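Local coordinates for protein lantibiotic dehydratase (Microbispora corallina, PDB 5EHK) that probably dehydrates serine and threonine residues of the precursor peptide of the lantibiotic NAI-107, in a reaction that depends on tRNA, at residues P909-Y914 and F922-F927; A994-S999 and S1068-L1073. All coordinates share one frame; numbering follows the deposited sequence.

Contact 1 (P909-Y914 and F922-F927)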
ATOM      1  N   PRO A 909       8.927  29.505   9.124  1.00 30.63           N
ATOM      2  CA  PRO A 909       9.249  30.240   7.888  1.00 32.93           C
ATOM      3  C   PRO A 909      10.581  29.791   7.296  1.00 34.88           C
ATOM      4  O   PRO A 909      11.568  29.681   8.022  1.00 37.69           O
ATOM      5  CB  PRO A 909       9.371  31.693   8.363  1.00 27.09           C
ATOM      6  CG  PRO A 909       9.793  31.576   9.792  1.00 30.76           C
ATOM      7  CD  PRO A 909       9.095  30.347  10.321  1.00 30.13           C
ATOM      8  N   GLU A 910      10.607  29.506   6.004  1.00 31.60           N
ATOM      9  CA  GLU A 910      11.832  29.021   5.383  1.00 36.27           C
ATOM     10  C   GLU A 910      12.499  30.104   4.514  1.00 34.74           C
ATOM     11  O   GLU A 910      12.545  29.993   3.286  1.00 32.03           O
ATOM     12  CB  GLU A 910      11.563  27.743   4.586  1.00 44.71           C
ATOM     13  CG  GLU A 910      10.267  27.769   3.766  1.00 48.01           C
ATOM     14  CD  GLU A 910       9.835  26.382   3.304  1.00 61.46           C
ATOM     15  OE1 GLU A 910      10.132  25.385   4.012  1.00 49.04           O
ATOM     16  OE2 GLU A 910       9.202  26.293   2.224  1.00 68.68           O
ATOM     17  N   TYR A 911      12.993  31.161   5.149  1.00 29.40           N
ATOM     18  CA  TYR A 911      13.537  32.294   4.408  1.00 22.92           C
ATOM     19  C   TYR A 911      14.721  31.924   3.532  1.00 28.09           C
ATOM     20  O   TYR A 911      14.995  32.604   2.549  1.00 31.85           O
ATOM     21  CB  TYR A 911      13.913  33.402   5.364  1.00 18.29           C
ATOM     22  CG  TYR A 911      12.704  33.993   6.029  1.00 23.14           C
ATOM     23  CD1 TYR A 911      11.577  34.333   5.287  1.00 18.83           C
ATOM     24  CD2 TYR A 911      12.667  34.178   7.400  1.00 22.65           C
ATOM     25  CE1 TYR A 911      10.475  34.866   5.885  1.00 18.29           C
ATOM     26  CE2 TYR A 911      11.555  34.697   8.013  1.00 20.27           C
ATOM     27  CZ  TYR A 911      10.461  35.046   7.255  1.00 22.87           C
ATOM     28  OH  TYR A 911       9.348  35.580   7.884  1.00 24.28           O
ATOM     29  N   GLU A 912      15.413  30.843   3.876  1.00 30.65           N
ATOM     30  CA  GLU A 912      16.533  30.369   3.065  1.00 35.02           C
ATOM     31  C   GLU A 912      16.140  30.095   1.597  1.00 34.44           C
ATOM     32  O   GLU A 912      16.908  30.408   0.692  1.00 30.91           O
ATOM     33  CB  GLU A 912      17.267  29.182   3.724  1.00 34.67           C
ATOM     34  CG  GLU A 912      16.405  27.947   4.026  1.00 40.03           C
ATOM     35  CD  GLU A 912      15.562  28.087   5.305  1.00 47.08           C
ATOM     36  OE1 GLU A 912      15.767  29.069   6.058  1.00 49.01           O
ATOM     37  OE2 GLU A 912      14.692  27.214   5.555  1.00 44.28           O
ATOM     38  N   ARG A 913      14.942  29.561   1.355  1.00 31.60           N
ATOM     39  CA  ARG A 913      14.452  29.445  -0.023  1.00 35.68           C
ATOM     40  C   ARG A 913      14.301  30.828  -0.677  1.00 34.08           C
ATOM     41  O   ARG A 913      14.310  30.952  -1.907  1.00 39.78           O
ATOM     42  CB  ARG A 913      13.100  28.734  -0.102  1.00 38.54           C
ATOM     43  CG  ARG A 913      13.078  27.291   0.351  1.00 53.65           C
ATOM     44  CD  ARG A 913      11.670  26.732   0.191  1.00 55.46           C
ATOM     45  NE  ARG A 913      11.267  26.701  -1.215  1.00 53.07           N
ATOM     46  CZ  ARG A 913      11.300  25.607  -1.977  1.00 68.11           C
ATOM     47  NH1 ARG A 913      11.678  24.449  -1.452  1.00 68.86           N
ATOM     48  NH2 ARG A 913      10.925  25.657  -3.256  1.00 62.89           N
ATOM     49  N   TYR A 914      14.136  31.865   0.139  1.00 27.47           N
ATOM     50  CA  TYR A 914      13.864  33.194  -0.400  1.00 31.77           C
ATOM     51  C   TYR A 914      14.952  34.219  -0.083  1.00 32.30           C
ATOM     52  O   TYR A 914      14.652  35.366   0.258  1.00 31.07           O
ATOM     53  CB  TYR A 914      12.496  33.693   0.073  1.00 25.91           C
ATOM     54  CG  TYR A 914      11.388  32.787  -0.376  1.00 25.51           C
ATOM     55  CD1 TYR A 914      10.647  33.064  -1.514  1.00 21.56           C
ATOM     56  CD2 TYR A 914      11.101  31.628   0.329  1.00 27.03           C
ATOM     57  CE1 TYR A 914       9.641  32.210  -1.916  1.00 26.24           C
ATOM     58  CE2 TYR A 914      10.109  30.773  -0.060  1.00 22.15           C
ATOM     59  CZ  TYR A 914       9.384  31.058  -1.180  1.00 25.95           C
ATOM     60  OH  TYR A 914       8.390  30.188  -1.554  1.00 25.50           O
ATOM     61  N   PHE A 922      10.527  41.374   2.440  1.00 21.06           N
ATOM     62  CA  PHE A 922      10.136  41.379   1.033  1.00 24.46           C
ATOM     63  C   PHE A 922       9.380  40.094   0.683  1.00 23.95           C
ATOM     64  O   PHE A 922       8.433  40.107  -0.108  1.00 20.12           O
ATOM     65  CB  PHE A 922      11.359  41.554   0.129  1.00 24.51           C
ATOM     66  CG  PHE A 922      12.120  42.826   0.382  1.00 26.06           C
ATOM     67  CD1 PHE A 922      11.702  44.025  -0.187  1.00 23.28           C
ATOM     68  CD2 PHE A 922      13.253  42.830   1.195  1.00 26.86           C
ATOM     69  CE1 PHE A 922      12.406  45.201   0.041  1.00 24.69           C
ATOM     70  CE2 PHE A 922      13.955  44.017   1.435  1.00 26.08           C
ATOM     71  CZ  PHE A 922      13.538  45.197   0.849  1.00 18.50           C
ATOM     72  N   THR A 923       9.801  38.991   1.297  1.00 23.91           N
ATOM     73  CA  THR A 923       9.124  37.724   1.106  1.00 20.00           C
ATOM     74  C   THR A 923       7.711  37.754   1.686  1.00 20.37           C
ATOM     75  O   THR A 923       6.762  37.384   1.004  1.00 20.80           O
ATOM     76  CB  THR A 923       9.920  36.551   1.696  1.00 21.79           C
ATOM     77  OG1 THR A 923      11.235  36.527   1.124  1.00 23.20           O
ATOM     78  CG2 THR A 923       9.205  35.213   1.416  1.00 16.84           C
ATOM     79  N   GLU A 924       7.558  38.194   2.929  1.00 19.75           N
ATOM     80  CA  GLU A 924       6.229  38.232   3.530  1.00 19.57           C
ATOM     81  C   GLU A 924       5.302  39.093   2.701  1.00 17.81           C
ATOM     82  O   GLU A 924       4.130  38.783   2.497  1.00 16.32           O
ATOM     83  CB  GLU A 924       6.274  38.748   4.968  1.00 19.85           C
ATOM     84  CG  GLU A 924       7.043  37.829   5.921  1.00 24.16           C
ATOM     85  CD  GLU A 924       6.375  36.482   6.119  1.00 29.48           C
ATOM     86  OE1 GLU A 924       5.137  36.431   6.032  1.00 33.69           O
ATOM     87  OE2 GLU A 924       7.077  35.472   6.369  1.00 30.34           O
ATOM     88  N   THR A 925       5.841  40.181   2.197  1.00 20.40           N
ATOM     89  CA  THR A 925       5.025  41.090   1.422  1.00 20.46           C
ATOM     90  C   THR A 925       4.583  40.492   0.102  1.00 19.99           C
ATOM     91  O   THR A 925       3.388  40.549  -0.250  1.00 17.38           O
ATOM     92  CB  THR A 925       5.727  42.422   1.248  1.00 23.40           C
ATOM     93  OG1 THR A 925       5.705  43.099   2.510  1.00 39.67           O
ATOM     94  CG2 THR A 925       5.004  43.292   0.237  1.00 35.12           C
ATOM     95  N   ALA A 926       5.528  39.887  -0.605  1.00 13.15           N
ATOM     96  CA  ALA A 926       5.171  39.179  -1.818  1.00 16.35           C
ATOM     97  C   ALA A 926       4.032  38.171  -1.553  1.00 16.31           C
ATOM     98  O   ALA A 926       3.009  38.184  -2.243  1.00 13.66           O
ATOM     99  CB  ALA A 926       6.382  38.499  -2.411  1.00 16.03           C
ATOM    100  N   PHE A 927       4.199  37.344  -0.521  1.00 16.64           N
ATOM    101  CA  PHE A 927       3.188  36.364  -0.139  1.00 12.45           C
ATOM    102  C   PHE A 927       1.851  37.025   0.183  1.00 12.99           C
ATOM    103  O   PHE A 927       0.815  36.556  -0.274  1.00 12.09           O
ATOM    104  CB  PHE A 927       3.646  35.548   1.068  1.00 13.43           C
ATOM    105  CG  PHE A 927       4.754  34.591   0.777  1.00 17.48           C
ATOM    106  CD1 PHE A 927       5.283  34.475  -0.498  1.00 18.14           C
ATOM    107  CD2 PHE A 927       5.256  33.782   1.775  1.00 19.80           C
ATOM    108  CE1 PHE A 927       6.306  33.580  -0.769  1.00 15.93           C
ATOM    109  CE2 PHE A 927       6.274  32.891   1.503  1.00 24.09           C
ATOM    110  CZ  PHE A 927       6.798  32.795   0.226  1.00 19.15           C
TER
HETATM  111  O   HOH W   1      13.412  35.852   2.550  1.00 19.18           O
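Over one face of the Tyr-914 ring lie Thr-923 CG2 and the end of Phe-927, while in the plane of that ring, at its edge, sits Glu-910 O. The pair of rings is T-shaped: Phe-927 brings its edge to the Tyr-914 face with the planes at 88° and the centroids 5.1 Å apart. Thr-923 CG2 makes a CH-pi contact, 4.1 Å from the Tyr-914 ring centroid, and also leans on a face of Phe-927, so a small branched residue fills the corner between the two rings. This joins the 3-10 turn after edge strand 902-905 to helix 920-942, in the C-terminal lantibiotic dehydratase family region. The hydroxyl of Thr-923 points to a bridging water: OG1 donates to it at 2.7 Å, and the water donates to Tyr-914 O. Tyr-911, with Pro-909 CB against one face, presents its hydroxyl to the helix. With CG beside the backbone N (chi1 -67°), it carries OH to Glu-924 OE2 at 2.7 Å, donating on the anti side, 29° out of the carboxylate plane, which stands nearly perpendicular to the ring. Arg-870 holds OE1 of Glu-924 in a salt bridge, and Trp-819 touches the side chains of both Tyr-911 and Glu-924.

Contact 2 (A994-S999 and S1068-L1073)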
ATOM      1  N   ALA A 994      11.146  36.534 -20.018  1.00 43.51           N
ATOM      2  CA  ALA A 994      11.723  35.386 -20.711  1.00 43.78           C
ATOM      3  C   ALA A 994      12.883  34.805 -19.899  1.00 35.79           C
ATOM      4  O   ALA A 994      13.074  33.587 -19.871  1.00 37.34           O
ATOM      5  CB  ALA A 994      12.142  35.741 -22.131  1.00 37.21           C
ATOM      6  N   ALA A 995      13.654  35.685 -19.265  1.00 34.28           N
ATOM      7  CA  ALA A 995      14.759  35.275 -18.394  1.00 37.49           C
ATOM      8  C   ALA A 995      14.273  34.227 -17.421  1.00 38.26           C
ATOM      9  O   ALA A 995      14.604  33.054 -17.538  1.00 39.59           O
ATOM     10  CB  ALA A 995      15.317  36.469 -17.631  1.00 31.89           C
ATOM     11  N   TRP A 996      13.434  34.655 -16.485  1.00 41.70           N
ATOM     12  CA  TRP A 996      12.935  33.763 -15.444  1.00 36.77           C
ATOM     13  C   TRP A 996      12.065  32.601 -15.949  1.00 33.09           C
ATOM     14  O   TRP A 996      12.239  31.466 -15.508  1.00 34.31           O
ATOM     15  CB  TRP A 996      12.214  34.573 -14.377  1.00 30.62           C
ATOM     16  CG  TRP A 996      13.094  35.595 -13.763  1.00 27.56           C
ATOM     17  CD1 TRP A 996      12.931  36.953 -13.796  1.00 28.77           C
ATOM     18  CD2 TRP A 996      14.284  35.350 -13.014  1.00 25.26           C
ATOM     19  NE1 TRP A 996      13.956  37.565 -13.115  1.00 28.80           N
ATOM     20  CE2 TRP A 996      14.800  36.602 -12.628  1.00 26.49           C
ATOM     21  CE3 TRP A 996      14.965  34.195 -12.634  1.00 23.61           C
ATOM     22  CZ2 TRP A 996      15.960  36.728 -11.880  1.00 22.86           C
ATOM     23  CZ3 TRP A 996      16.113  34.322 -11.899  1.00 25.95           C
ATOM     24  CH2 TRP A 996      16.601  35.578 -11.525  1.00 27.03           C
ATOM     25  N   MET A 997      11.166  32.859 -16.892  1.00 30.73           N
ATOM     26  CA  MET A 997      10.339  31.779 -17.411  1.00 33.12           C
ATOM     27  C   MET A 997      11.181  30.680 -18.073  1.00 41.61           C
ATOM     28  O   MET A 997      10.710  29.561 -18.250  1.00 45.49           O
ATOM     29  CB  MET A 997       9.289  32.303 -18.399  1.00 38.03           C
ATOM     30  CG  MET A 997       8.207  33.163 -17.774  1.00 36.99           C
ATOM     31  SD  MET A 997       7.424  32.419 -16.327  1.00 29.77           S
ATOM     32  CE  MET A 997       6.785  30.873 -16.972  1.00 27.83           C
ATOM     33  N   SER A 998      12.428  30.974 -18.422  1.00 40.01           N
ATOM     34  CA  SER A 998      13.250  29.961 -19.079  1.00 43.20           C
ATOM     35  C   SER A 998      13.820  28.951 -18.092  1.00 44.71           C
ATOM     36  O   SER A 998      14.197  27.835 -18.487  1.00 48.30           O
ATOM     37  CB  SER A 998      14.349  30.579 -19.951  1.00 42.12           C
ATOM     38  OG  SER A 998      13.794  31.339 -21.011  1.00 44.36           O
ATOM     39  N   SER A 999      13.897  29.344 -16.820  1.00 38.73           N
ATOM     40  CA  SER A 999      14.475  28.483 -15.781  1.00 45.62           C
ATOM     41  C   SER A 999      13.428  27.474 -15.310  1.00 43.82           C
ATOM     42  O   SER A 999      13.664  26.652 -14.418  1.00 35.81           O
ATOM     43  CB  SER A 999      14.924  29.313 -14.586  1.00 39.82           C
ATOM     44  OG  SER A 999      13.829  30.039 -14.070  1.00 37.12           O
ATOM     45  N   SER A1068      22.831  29.368  -8.104  1.00 56.47           N
ATOM     46  CA  SER A1068      21.591  28.645  -7.830  1.00 54.56           C
ATOM     47  C   SER A1068      20.588  29.379  -6.942  1.00 44.21           C
ATOM     48  O   SER A1068      19.393  29.137  -7.058  1.00 44.18           O
ATOM     49  CB  SER A1068      21.907  27.287  -7.188  1.00 47.06           C
ATOM     50  OG  SER A1068      22.467  26.392  -8.126  1.00 56.41           O
ATOM     51  N   THR A1069      21.062  30.271  -6.076  1.00 41.57           N
ATOM     52  CA  THR A1069      20.174  30.979  -5.161  1.00 35.48           C
ATOM     53  C   THR A1069      19.048  31.715  -5.897  1.00 39.14           C
ATOM     54  O   THR A1069      17.869  31.468  -5.619  1.00 35.48           O
ATOM     55  CB  THR A1069      20.943  31.955  -4.254  1.00 29.50           C
ATOM     56  OG1 THR A1069      21.868  31.227  -3.440  1.00 45.28           O
ATOM     57  CG2 THR A1069      19.993  32.707  -3.350  1.00 27.99           C
ATOM     58  N   GLN A1070      19.398  32.565  -6.864  1.00 34.59           N
ATOM     59  CA  GLN A1070      18.375  33.343  -7.560  1.00 33.25           C
ATOM     60  C   GLN A1070      17.434  32.472  -8.411  1.00 38.14           C
ATOM     61  O   GLN A1070      16.237  32.751  -8.470  1.00 32.77           O
ATOM     62  CB  GLN A1070      18.952  34.511  -8.372  1.00 32.87           C
ATOM     63  CG  GLN A1070      19.650  34.165  -9.674  1.00 38.14           C
ATOM     64  CD  GLN A1070      20.263  35.395 -10.331  1.00 40.54           C
ATOM     65  OE1 GLN A1070      19.960  36.517  -9.944  1.00 40.06           O
ATOM     66  NE2 GLN A1070      21.088  35.191 -11.358  1.00 39.98           N
ATOM     67  N   LEU A1071      17.961  31.429  -9.057  1.00 38.15           N
ATOM     68  CA  LEU A1071      17.107  30.510  -9.824  1.00 35.36           C
ATOM     69  C   LEU A1071      16.085  29.756  -8.981  1.00 35.80           C
ATOM     70  O   LEU A1071      14.981  29.472  -9.432  1.00 37.14           O
ATOM     71  CB  LEU A1071      17.924  29.494 -10.625  1.00 39.09           C
ATOM     72  CG  LEU A1071      17.905  29.566 -12.155  1.00 40.88           C
ATOM     73  CD1 LEU A1071      17.488  30.918 -12.669  1.00 45.42           C
ATOM     74  CD2 LEU A1071      19.244  29.173 -12.735  1.00 48.65           C
ATOM     75  N   ARG A1072      16.472  29.398  -7.770  1.00 35.79           N
ATOM     76  CA  ARG A1072      15.577  28.711  -6.867  1.00 39.00           C
ATOM     77  C   ARG A1072      14.558  29.685  -6.260  1.00 39.96           C
ATOM     78  O   ARG A1072      13.395  29.338  -6.075  1.00 36.71           O
ATOM     79  CB  ARG A1072      16.371  27.982  -5.780  1.00 45.24           C
ATOM     80  CG  ARG A1072      15.570  27.664  -4.515  1.00 53.47           C
ATOM     81  CD  ARG A1072      16.438  26.898  -3.532  1.00 69.77           C
ATOM     82  NE  ARG A1072      15.662  26.101  -2.584  1.00 77.14           N
ATOM     83  CZ  ARG A1072      15.126  24.913  -2.859  1.00 69.62           C
ATOM     84  NH1 ARG A1072      15.257  24.373  -4.069  1.00 55.59           N
ATOM     85  NH2 ARG A1072      14.450  24.265  -1.920  1.00 62.69           N
ATOM     86  N   LEU A1073      15.001  30.901  -5.957  1.00 36.71           N
ATOM     87  CA  LEU A1073      14.134  31.908  -5.350  1.00 33.34           C
ATOM     88  C   LEU A1073      12.945  32.222  -6.239  1.00 32.77           C
ATOM     89  O   LEU A1073      11.790  32.032  -5.836  1.00 28.16           O
ATOM     90  CB  LEU A1073      14.919  33.198  -5.114  1.00 30.77           C
ATOM     91  CG  LEU A1073      14.385  34.315  -4.221  1.00 28.71           C
ATOM     92  CD1 LEU A1073      15.523  35.289  -3.970  1.00 29.82           C
ATOM     93  CD2 LEU A1073      13.206  35.058  -4.808  1.00 24.06           C
TER
HETATM   94  O   HOH W   2      12.934  28.419 -11.409  1.00 21.47           O
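Trp-996 meets segment 1068-1073 of helix 1068-1085 with the benzo end of its indole, and with Gln-1070 it makes the buried side of the contact. Gln-1070 CG lies in the indole plane at its edge, 3.8 Å from Trp-996 CH2, and the amide of Gln-1070 is turned about 83° from the ring. Leu-1071 CD1 reaches another part of the same edge, 3.8 Å from Trp-996 CZ3. A large flat residue suits this place because the backbones stand well apart here, with 9.6 Å between Trp-996 CA and Gln-1070 CA. The polar ends are turned elsewhere: NE1 of Trp-996 donates to Gly-966 O, and OE1 of Gln-1070 accepts from Ala-969 N, so both side chains also tie to the chain just beyond helix 950-965. The glutamine passes across the end of the indole, and its chain, extended beyond CG, carries the amide to that backbone.

The other side is partly exposed and bridged by water. The backbones are nearer here, Ser-999 CA lying 6.8 Å from Leu-1071 CA, which suits a small residue; Ser-999 CB packs closely on Leu-1071 CD1, at 3.6 Å. Beside this touch a water donates to Ser-999 OG at 3.2 Å and to Leu-1071 O at 3.0 Å. Ser-999 OG, at a chi1 of 58°, folds back to donate to Trp-996 O, in the carbonyl plane on a lone pair, and Ser-999 N donates to the same oxygen. A serine thus fits, because its hydroxyl can satisfy Trp-996 O while also accepting from the water. The whole is a short helix packed on a longer one in the helical part of the C-terminal lantibiotic dehydratase family region, the indole wedged between helix 1068-1085 and Ala-962 and Phe-965 of helix 950-965.

Along the chain, strand 902-905 leads into the loop holding 909-914, and contact 1 closes almost at once when helix 920-942 returns to that loop after seven intervening residues. The chain then runs through helix 950-965 to 994-999, where contact 2 opens; its loop of 68 residues, largely helical, closes at 1068-1073. The two contacts therefore follow in series, neither nested nor crossed. In space their centres are about 16 Å apart, and they meet where Leu-1073 packs against Arg-913 O and Tyr-914 CA. Helix 1068-1085, part of contact 2, thus also packs on the loop 909-914 that follows strand 902-905, and so ties that loop to the short helix 992-997.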